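Local coordinates for protein NADPH-quinone reductase (Pediococcus pentosaceus ATCC 25745, PDB 3HA2) that probably acts as an FMN-binding NAD(P)H-quinone reductase that transfers electrons, this chain being its flavodoxin-like part, at residues 7-12 with 16-21; 57-62 with 68-73. All coordinates share one frame; numbering follows the deposited sequence.

In the fold
This chain is the flavodoxin-like part of a longer protein, a five-stranded parallel sheet with helices on both faces. From the N terminus, strand 3-7 gives way at Val7 to a loop, and contact 1 brings residues 7-12 back against 16-21, which lead into the next helix; only three residues lie between. The chain then passes through strand 31-35 and helix 42-50 to strand 54-60, where contact 2 closes a five-residue loop by laying helix 68-77 on the other face of the sheet. The two closures follow in series, neither nesting nor crossing. They meet where the central strands lie side by side: Ala8 N is 2.8 Å from Glu58 O, a probable hydrogen bond, and Pro10 packs on Tyr62.

Contact 1. Residues 7-12 with 16-21; sequences VAHPEL and NTQPFF. With SO4 (sulfate ion), chain C.
The hydroxyl OG1 of Thr17 is gripped from several sides and reaches His9 through one water. It donates to O1 of the sulfate at 2.7 Å, accepts from a water 3.2 Å away, and is hydrogen-bonded to Ser15. The same water lies in the plane of the His9 ring, 3.2 Å from ND1 at its edge, and so joins the two sides. The first torsion of Thr17 (62°) turns the hydroxyl to the anion; threonine suits the place because one branch bonds the sulfate while the other, CG2, packs against it. Asn16 adds its backbone N-H, which meets sulfate O2 at 3.1 Å and 160°. His9 extends with CG anti to its backbone N (-172°), which carries the flat ring across; CE1 comes 3.0 Å from sulfate O3, near the ring plane. With the methyl of an alanine here, the water would probably lose its partner on this side and a gap would open beside the sulfate. Gln18, bent at chi2, comes toward Val7 from the opposite direction, and Leu12 crosses it at roughly a right angle, its CD1 lying 3.7 Å from Gln18 CB. The sulfate probably came from the crystallisation liquor, yet its place between the first strand and first helix, near a helix start whose dipole may favour anions, is consistent with the flavin phosphate-binding loop of flavodoxin-like proteins.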
ATOM      1  N   VAL A   7     -14.168   7.560  -2.049  1.00 23.66           N
ATOM      2  CA  VAL A   7     -14.006   7.921  -0.644  1.00 24.66           C
ATOM      3  C   VAL A   7     -13.760   6.644   0.132  1.00 25.59           C
ATOM      4  O   VAL A   7     -14.691   5.868   0.390  1.00 24.17           O
ATOM      5  CB  VAL A   7     -15.244   8.675  -0.115  1.00 24.63           C
ATOM      6  CG1 VAL A   7     -15.074   9.075   1.360  1.00 24.89           C
ATOM      7  CG2 VAL A   7     -15.495   9.904  -0.964  1.00 26.05           C
ATOM      8  N   ALA A   8     -12.496   6.426   0.478  1.00 27.34           N
ATOM      9  CA  ALA A   8     -12.067   5.183   1.100  1.00 30.36           C
ATOM     10  C   ALA A   8     -11.694   5.395   2.553  1.00 32.74           C
ATOM     11  O   ALA A   8     -10.621   4.990   2.982  1.00 34.47           O
ATOM     12  CB  ALA A   8     -10.894   4.565   0.331  1.00 29.46           C
ATOM     13  N   HIS A   9     -12.551   6.080   3.298  1.00 36.15           N
ATOM     14  CA  HIS A   9     -12.381   6.133   4.747  1.00 38.79           C
ATOM     15  C   HIS A   9     -13.046   4.875   5.288  1.00 40.25           C
ATOM     16  O   HIS A   9     -14.208   4.615   4.958  1.00 40.80           O
ATOM     17  CB  HIS A   9     -13.004   7.382   5.338  1.00 39.01           C
ATOM     18  CG  HIS A   9     -12.689   7.573   6.787  1.00 41.58           C
ATOM     19  ND1 HIS A   9     -11.820   8.545   7.235  1.00 43.90           N
ATOM     20  CD2 HIS A   9     -13.115   6.909   7.887  1.00 44.16           C
ATOM     21  CE1 HIS A   9     -11.728   8.472   8.552  1.00 44.76           C
ATOM     22  NE2 HIS A   9     -12.509   7.494   8.974  1.00 44.81           N
ATOM     23  N   PRO A  10     -12.311   4.074   6.092  1.00 41.69           N
ATOM     24  CA  PRO A  10     -12.782   2.752   6.520  1.00 42.51           C
ATOM     25  C   PRO A  10     -13.909   2.788   7.546  1.00 43.59           C
ATOM     26  O   PRO A  10     -14.591   1.781   7.736  1.00 44.35           O
ATOM     27  CB  PRO A  10     -11.540   2.119   7.157  1.00 42.21           C
ATOM     28  CG  PRO A  10     -10.407   2.992   6.788  1.00 42.45           C
ATOM     29  CD  PRO A  10     -10.975   4.358   6.642  1.00 42.05           C
ATOM     30  N   GLU A  11     -14.083   3.921   8.222  1.00 44.12           N
ATOM     31  CA  GLU A  11     -15.191   4.095   9.152  1.00 44.81           C
ATOM     32  C   GLU A  11     -15.938   5.378   8.824  1.00 44.32           C
ATOM     33  O   GLU A  11     -16.159   6.225   9.693  1.00 44.44           O
ATOM     34  CB  GLU A  11     -14.688   4.122  10.601  1.00 45.39           C
ATOM     35  CG  GLU A  11     -14.110   2.801  11.112  1.00 47.93           C
ATOM     36  CD  GLU A  11     -15.126   1.668  11.136  1.00 51.62           C
ATOM     37  OE1 GLU A  11     -16.314   1.918  11.465  1.00 52.60           O
ATOM     38  OE2 GLU A  11     -14.730   0.519  10.824  1.00 53.75           O
ATOM     39  N   LEU A  12     -16.336   5.502   7.561  1.00 43.44           N
ATOM     40  CA  LEU A  12     -16.949   6.725   7.038  1.00 42.49           C
ATOM     41  C   LEU A  12     -18.065   7.330   7.907  1.00 42.20           C
ATOM     42  O   LEU A  12     -18.092   8.549   8.129  1.00 41.36           O
ATOM     43  CB  LEU A  12     -17.461   6.486   5.617  1.00 42.60           C
ATOM     44  CG  LEU A  12     -17.850   7.714   4.798  1.00 42.03           C
ATOM     45  CD1 LEU A  12     -16.689   8.708   4.726  1.00 40.00           C
ATOM     46  CD2 LEU A  12     -18.269   7.290   3.406  1.00 41.94           C
ATOM     47  N   ASN A  16     -15.162  12.477  11.321  1.00 36.48           N
ATOM     48  CA  ASN A  16     -15.501  13.885  11.571  1.00 35.89           C
ATOM     49  C   ASN A  16     -14.998  14.813  10.457  1.00 35.16           C
ATOM     50  O   ASN A  16     -15.436  15.954  10.348  1.00 34.96           O
ATOM     51  CB  ASN A  16     -14.941  14.363  12.921  1.00 36.11           C
ATOM     52  CG  ASN A  16     -15.745  13.865  14.107  1.00 36.68           C
ATOM     53  OD1 ASN A  16     -15.187  13.308  15.053  1.00 39.02           O
ATOM     54  ND2 ASN A  16     -17.055  14.061  14.063  1.00 36.25           N
ATOM     55  N   THR A  17     -14.074  14.327   9.642  1.00 34.09           N
ATOM     56  CA  THR A  17     -13.468  15.154   8.598  1.00 34.15           C
ATOM     57  C   THR A  17     -14.241  15.096   7.283  1.00 33.68           C
ATOM     58  O   THR A  17     -14.441  16.117   6.623  1.00 33.29           O
ATOM     59  CB  THR A  17     -12.029  14.726   8.295  1.00 34.11           C
ATOM     60  OG1 THR A  17     -12.034  13.380   7.805  1.00 34.85           O
ATOM     61  CG2 THR A  17     -11.164  14.812   9.527  1.00 34.96           C
ATOM     62  N   GLN A  18     -14.676  13.892   6.913  1.00 33.11           N
ATOM     63  CA  GLN A  18     -15.298  13.662   5.608  1.00 32.34           C
ATOM     64  C   GLN A  18     -16.597  14.422   5.307  1.00 32.17           C
ATOM     65  O   GLN A  18     -16.778  14.869   4.168  1.00 31.95           O
ATOM     66  CB  GLN A  18     -15.422  12.159   5.334  1.00 32.06           C
ATOM     67  CG  GLN A  18     -14.059  11.502   5.226  1.00 32.36           C
ATOM     68  CD  GLN A  18     -13.172  12.228   4.238  1.00 34.57           C
ATOM     69  OE1 GLN A  18     -13.360  12.110   3.036  1.00 32.42           O
ATOM     70  NE2 GLN A  18     -12.209  13.007   4.749  1.00 34.54           N
ATOM     71  N   PRO A  19     -17.485  14.621   6.314  1.00 32.06           N
ATOM     72  CA  PRO A  19     -18.624  15.475   5.998  1.00 31.69           C
ATOM     73  C   PRO A  19     -18.245  16.872   5.493  1.00 31.09           C
ATOM     74  O   PRO A  19     -18.998  17.453   4.707  1.00 30.74           O
ATOM     75  CB  PRO A  19     -19.382  15.574   7.331  1.00 31.98           C
ATOM     76  CG  PRO A  19     -18.970  14.355   8.084  1.00 32.22           C
ATOM     77  CD  PRO A  19     -17.551  14.128   7.707  1.00 32.18           C
ATOM     78  N   PHE A  20     -17.109  17.409   5.944  1.00 30.52           N
ATOM     79  CA  PHE A  20     -16.657  18.741   5.498  1.00 30.02           C
ATOM     80  C   PHE A  20     -16.390  18.716   3.992  1.00 28.83           C
ATOM     81  O   PHE A  20     -16.730  19.652   3.273  1.00 27.32           O
ATOM     82  CB  PHE A  20     -15.354  19.165   6.196  1.00 31.08           C
ATOM     83  CG  PHE A  20     -15.518  19.605   7.626  1.00 32.79           C
ATOM     84  CD1 PHE A  20     -15.711  20.948   7.936  1.00 35.29           C
ATOM     85  CD2 PHE A  20     -15.409  18.685   8.669  1.00 34.33           C
ATOM     86  CE1 PHE A  20     -15.842  21.374   9.261  1.00 35.95           C
ATOM     87  CE2 PHE A  20     -15.528  19.098   9.998  1.00 34.13           C
ATOM     88  CZ  PHE A  20     -15.749  20.448  10.294  1.00 35.38           C
ATOM     89  N   PHE A  21     -15.738  17.646   3.542  1.00 27.73           N
ATOM     90  CA  PHE A  21     -15.342  17.492   2.143  1.00 27.35           C
ATOM     91  C   PHE A  21     -16.560  17.201   1.258  1.00 26.92           C
ATOM     92  O   PHE A  21     -16.700  17.757   0.169  1.00 25.82           O
ATOM     93  CB  PHE A  21     -14.255  16.419   2.032  1.00 27.76           C
ATOM     94  CG  PHE A  21     -12.923  16.873   2.578  1.00 28.31           C
ATOM     95  CD1 PHE A  21     -11.953  17.379   1.727  1.00 29.82           C
ATOM     96  CD2 PHE A  21     -12.668  16.860   3.947  1.00 31.51           C
ATOM     97  CE1 PHE A  21     -10.732  17.841   2.216  1.00 29.99           C
ATOM     98  CE2 PHE A  21     -11.452  17.318   4.451  1.00 30.91           C
ATOM     99  CZ  PHE A  21     -10.482  17.805   3.578  1.00 31.28           C
TER
HETATM  100  S   SO4 C 178     -11.456  11.225  10.810  1.00 60.96           S
HETATM  101  O1  SO4 C 178     -12.226  11.327   9.575  1.00 61.30           O
HETATM  102  O2  SO4 C 178     -12.176  11.915  11.876  1.00 61.26           O
HETATM  103  O3  SO4 C 178     -11.301   9.820  11.175  1.00 61.85           O
HETATM  104  O4  SO4 C 178     -10.143  11.821  10.602  1.00 60.30           O
HETATM  105  O   HOH W   1      -9.957  11.128   6.832  1.00 43.90           O

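Contact 2. Residues 57-62 with 68-73; sequences LEFPLY and ALLKQW
Leu57 opens the buried face that strand 54-60 offers to helix 68-77, a strand-helix unit of the parallel, flavodoxin-like alpha/beta fold. The axes of the short segments 57-60 and 68-73 run nearly antiparallel, at 149°, and come within 9.9 Å, a spacing that the apolar side chains of alternate strand residues fill. Leu57 uses two parts of itself: CB touches Leu70 CD2 at 4.2 Å, while the branch methyl CD2 rests obliquely by the six-membered ring of Trp73, 3.9 Å from CZ3. The indole is wide enough to reach the sheet from one helical turn beyond Leu70, and its NE1 is satisfied by Glu45. Glu58 points away, to the other face of the sheet, where OE1 is hydrogen-bonded to Tyr160. Phe59 turns back to the helix; chi1 57° puts CG between the backbone N and the carbonyl carbon, and the side chain meets Leu70 at about a right angle, Leu70 CD2 lying 3.5 Å from Phe59 CD1. With chi1 at -178° the leucine stretches away from its own backbone N toward the strand, and its CD2 reaches both residues, closer to Phe59 than to Leu57, a place that suits a slim branched leucine; Phe125 of helix 123-131 covers it too. Beyond the strand end the chain reaches the dimer interface, where the backbone O of Tyr62 accepts a hydrogen bond from Lys71 NZ of the second subunit.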
ATOM      1  N   LEU A  57      -8.714   9.617  -5.479  1.00 21.78           N
ATOM      2  CA  LEU A  57      -8.793   8.658  -4.383  1.00 21.89           C
ATOM      3  C   LEU A  57      -8.581   9.424  -3.102  1.00 21.59           C
ATOM      4  O   LEU A  57      -7.554  10.091  -2.926  1.00 22.35           O
ATOM      5  CB  LEU A  57      -7.728   7.584  -4.515  1.00 21.52           C
ATOM      6  CG  LEU A  57      -7.637   6.910  -5.887  1.00 22.20           C
ATOM      7  CD1 LEU A  57      -6.527   5.837  -5.809  1.00 22.13           C
ATOM      8  CD2 LEU A  57      -8.966   6.319  -6.363  1.00 24.07           C
ATOM      9  N   GLU A  58      -9.561   9.316  -2.215  1.00 21.30           N
ATOM     10  CA  GLU A  58      -9.620  10.120  -0.993  1.00 21.70           C
ATOM     11  C   GLU A  58      -9.589   9.198   0.233  1.00 22.84           C
ATOM     12  O   GLU A  58     -10.542   8.426   0.496  1.00 22.62           O
ATOM     13  CB  GLU A  58     -10.899  10.969  -1.017  1.00 21.69           C
ATOM     14  CG  GLU A  58     -11.091  11.843   0.197  1.00 23.54           C
ATOM     15  CD  GLU A  58     -12.050  12.978  -0.046  1.00 24.71           C
ATOM     16  OE1 GLU A  58     -12.141  13.475  -1.196  1.00 26.70           O
ATOM     17  OE2 GLU A  58     -12.709  13.386   0.933  1.00 26.23           O
ATOM     18  N   PHE A  59      -8.505   9.281   1.001  1.00 22.55           N
ATOM     19  CA  PHE A  59      -8.315   8.335   2.099  1.00 22.97           C
ATOM     20  C   PHE A  59      -7.394   8.863   3.199  1.00 23.17           C
ATOM     21  O   PHE A  59      -6.584   9.758   2.954  1.00 23.85           O
ATOM     22  CB  PHE A  59      -7.753   7.017   1.532  1.00 21.84           C
ATOM     23  CG  PHE A  59      -6.436   7.174   0.764  1.00 22.87           C
ATOM     24  CD1 PHE A  59      -6.419   7.427  -0.616  1.00 23.38           C
ATOM     25  CD2 PHE A  59      -5.216   7.073   1.433  1.00 22.57           C
ATOM     26  CE1 PHE A  59      -5.203   7.578  -1.315  1.00 22.71           C
ATOM     27  CE2 PHE A  59      -3.995   7.212   0.741  1.00 23.31           C
ATOM     28  CZ  PHE A  59      -3.993   7.461  -0.636  1.00 22.62           C
ATOM     29  N   PRO A  60      -7.507   8.292   4.409  1.00 24.57           N
ATOM     30  CA  PRO A  60      -6.544   8.586   5.477  1.00 24.67           C
ATOM     31  C   PRO A  60      -5.285   7.742   5.334  1.00 24.84           C
ATOM     32  O   PRO A  60      -5.330   6.597   4.871  1.00 24.77           O
ATOM     33  CB  PRO A  60      -7.311   8.208   6.738  1.00 25.03           C
ATOM     34  CG  PRO A  60      -8.197   7.082   6.306  1.00 25.78           C
ATOM     35  CD  PRO A  60      -8.578   7.382   4.863  1.00 23.97           C
ATOM     36  N   LEU A  61      -4.160   8.306   5.733  1.00 25.07           N
ATOM     37  CA  LEU A  61      -2.899   7.594   5.639  1.00 25.82           C
ATOM     38  C   LEU A  61      -2.805   6.628   6.843  1.00 27.23           C
ATOM     39  O   LEU A  61      -2.865   7.052   8.009  1.00 27.91           O
ATOM     40  CB  LEU A  61      -1.756   8.613   5.635  1.00 26.23           C
ATOM     41  CG  LEU A  61      -0.358   8.111   5.317  1.00 25.36           C
ATOM     42  CD1 LEU A  61      -0.255   7.819   3.824  1.00 26.29           C
ATOM     43  CD2 LEU A  61       0.714   9.113   5.775  1.00 25.58           C
ATOM     44  N   TYR A  62      -2.721   5.335   6.555  1.00 27.46           N
ATOM     45  CA  TYR A  62      -2.620   4.307   7.596  1.00 27.90           C
ATOM     46  C   TYR A  62      -1.274   3.620   7.385  1.00 27.25           C
ATOM     47  O   TYR A  62      -1.050   3.021   6.329  1.00 26.82           O
ATOM     48  CB  TYR A  62      -3.741   3.275   7.422  1.00 29.19           C
ATOM     49  CG  TYR A  62      -5.110   3.687   7.938  1.00 30.26           C
ATOM     50  CD1 TYR A  62      -5.344   4.974   8.401  1.00 32.60           C
ATOM     51  CD2 TYR A  62      -6.167   2.775   7.960  1.00 32.64           C
ATOM     52  CE1 TYR A  62      -6.578   5.364   8.878  1.00 33.04           C
ATOM     53  CE2 TYR A  62      -7.419   3.160   8.446  1.00 34.28           C
ATOM     54  CZ  TYR A  62      -7.606   4.465   8.887  1.00 32.84           C
ATOM     55  OH  TYR A  62      -8.825   4.898   9.362  1.00 34.53           O
ATOM     56  N   ALA A  68      -6.733  -0.734   3.787  1.00 25.79           N
ATOM     57  CA  ALA A  68      -6.866  -2.015   3.105  1.00 26.07           C
ATOM     58  C   ALA A  68      -8.057  -2.077   2.128  1.00 26.32           C
ATOM     59  O   ALA A  68      -7.958  -2.716   1.085  1.00 26.30           O
ATOM     60  CB  ALA A  68      -6.969  -3.120   4.130  1.00 26.05           C
ATOM     61  N   LEU A  69      -9.181  -1.445   2.468  1.00 26.64           N
ATOM     62  CA  LEU A  69     -10.340  -1.496   1.555  1.00 27.35           C
ATOM     63  C   LEU A  69     -10.016  -0.824   0.220  1.00 26.07           C
ATOM     64  O   LEU A  69     -10.436  -1.316  -0.821  1.00 25.96           O
ATOM     65  CB  LEU A  69     -11.622  -0.890   2.156  1.00 27.75           C
ATOM     66  CG  LEU A  69     -12.896  -1.196   1.308  1.00 27.90           C
ATOM     67  CD1 LEU A  69     -13.115  -2.693   1.051  1.00 31.90           C
ATOM     68  CD2 LEU A  69     -14.169  -0.617   1.897  1.00 29.16           C
ATOM     69  N   LEU A  70      -9.255   0.269   0.235  1.00 25.23           N
ATOM     70  CA  LEU A  70      -8.850   0.871  -1.045  1.00 25.38           C
ATOM     71  C   LEU A  70      -7.895  -0.045  -1.822  1.00 24.98           C
ATOM     72  O   LEU A  70      -8.000  -0.168  -3.041  1.00 24.44           O
ATOM     73  CB  LEU A  70      -8.251   2.274  -0.882  1.00 25.55           C
ATOM     74  CG  LEU A  70      -7.853   2.964  -2.205  1.00 25.52           C
ATOM     75  CD1 LEU A  70      -9.054   3.142  -3.158  1.00 24.83           C
ATOM     76  CD2 LEU A  70      -7.186   4.300  -1.954  1.00 26.46           C
ATOM     77  N   LYS A  71      -6.981  -0.708  -1.108  1.00 24.25           N
ATOM     78  CA  LYS A  71      -6.049  -1.610  -1.764  1.00 24.03           C
ATOM     79  C   LYS A  71      -6.828  -2.781  -2.367  1.00 24.03           C
ATOM     80  O   LYS A  71      -6.523  -3.228  -3.470  1.00 23.91           O
ATOM     81  CB  LYS A  71      -5.006  -2.134  -0.773  1.00 25.61           C
ATOM     82  CG  LYS A  71      -3.905  -2.936  -1.435  1.00 26.38           C
ATOM     83  CD  LYS A  71      -3.050  -2.006  -2.312  1.00 28.54           C
ATOM     84  CE  LYS A  71      -2.796  -2.583  -3.694  1.00 30.21           C
ATOM     85  NZ  LYS A  71      -2.094  -3.905  -3.707  1.00 26.11           N
ATOM     86  N   GLN A  72      -7.849  -3.260  -1.649  1.00 23.46           N
ATOM     87  CA  GLN A  72      -8.704  -4.322  -2.190  1.00 23.75           C
ATOM     88  C   GLN A  72      -9.405  -3.886  -3.481  1.00 23.68           C
ATOM     89  O   GLN A  72      -9.502  -4.657  -4.428  1.00 22.42           O
ATOM     90  CB  GLN A  72      -9.731  -4.807  -1.170  1.00 24.39           C
ATOM     91  CG  GLN A  72     -10.480  -6.091  -1.603  1.00 26.10           C
ATOM     92  CD  GLN A  72      -9.543  -7.287  -1.707  1.00 29.59           C
ATOM     93  OE1 GLN A  72      -8.977  -7.563  -2.763  1.00 32.00           O
ATOM     94  NE2 GLN A  72      -9.321  -7.957  -0.585  1.00 32.95           N
ATOM     95  N   TRP A  73      -9.885  -2.645  -3.509  1.00 22.80           N
ATOM     96  CA  TRP A  73     -10.544  -2.095  -4.707  1.00 22.85           C
ATOM     97  C   TRP A  73      -9.552  -2.026  -5.860  1.00 23.18           C
ATOM     98  O   TRP A  73      -9.874  -2.404  -6.987  1.00 23.27           O
ATOM     99  CB  TRP A  73     -11.099  -0.717  -4.338  1.00 22.61           C
ATOM    100  CG  TRP A  73     -11.842   0.072  -5.384  1.00 22.69           C
ATOM    101  CD1 TRP A  73     -13.186   0.058  -5.636  1.00 22.82           C
ATOM    102  CD2 TRP A  73     -11.286   1.085  -6.213  1.00 20.95           C
ATOM    103  NE1 TRP A  73     -13.492   0.980  -6.617  1.00 22.36           N
ATOM    104  CE2 TRP A  73     -12.338   1.609  -7.000  1.00 21.69           C
ATOM    105  CE3 TRP A  73      -9.982   1.560  -6.417  1.00 24.15           C
ATOM    106  CZ2 TRP A  73     -12.136   2.620  -7.949  1.00 21.62           C
ATOM    107  CZ3 TRP A  73      -9.782   2.593  -7.357  1.00 23.48           C
ATOM    108  CH2 TRP A  73     -10.862   3.094  -8.113  1.00 22.76           C
TER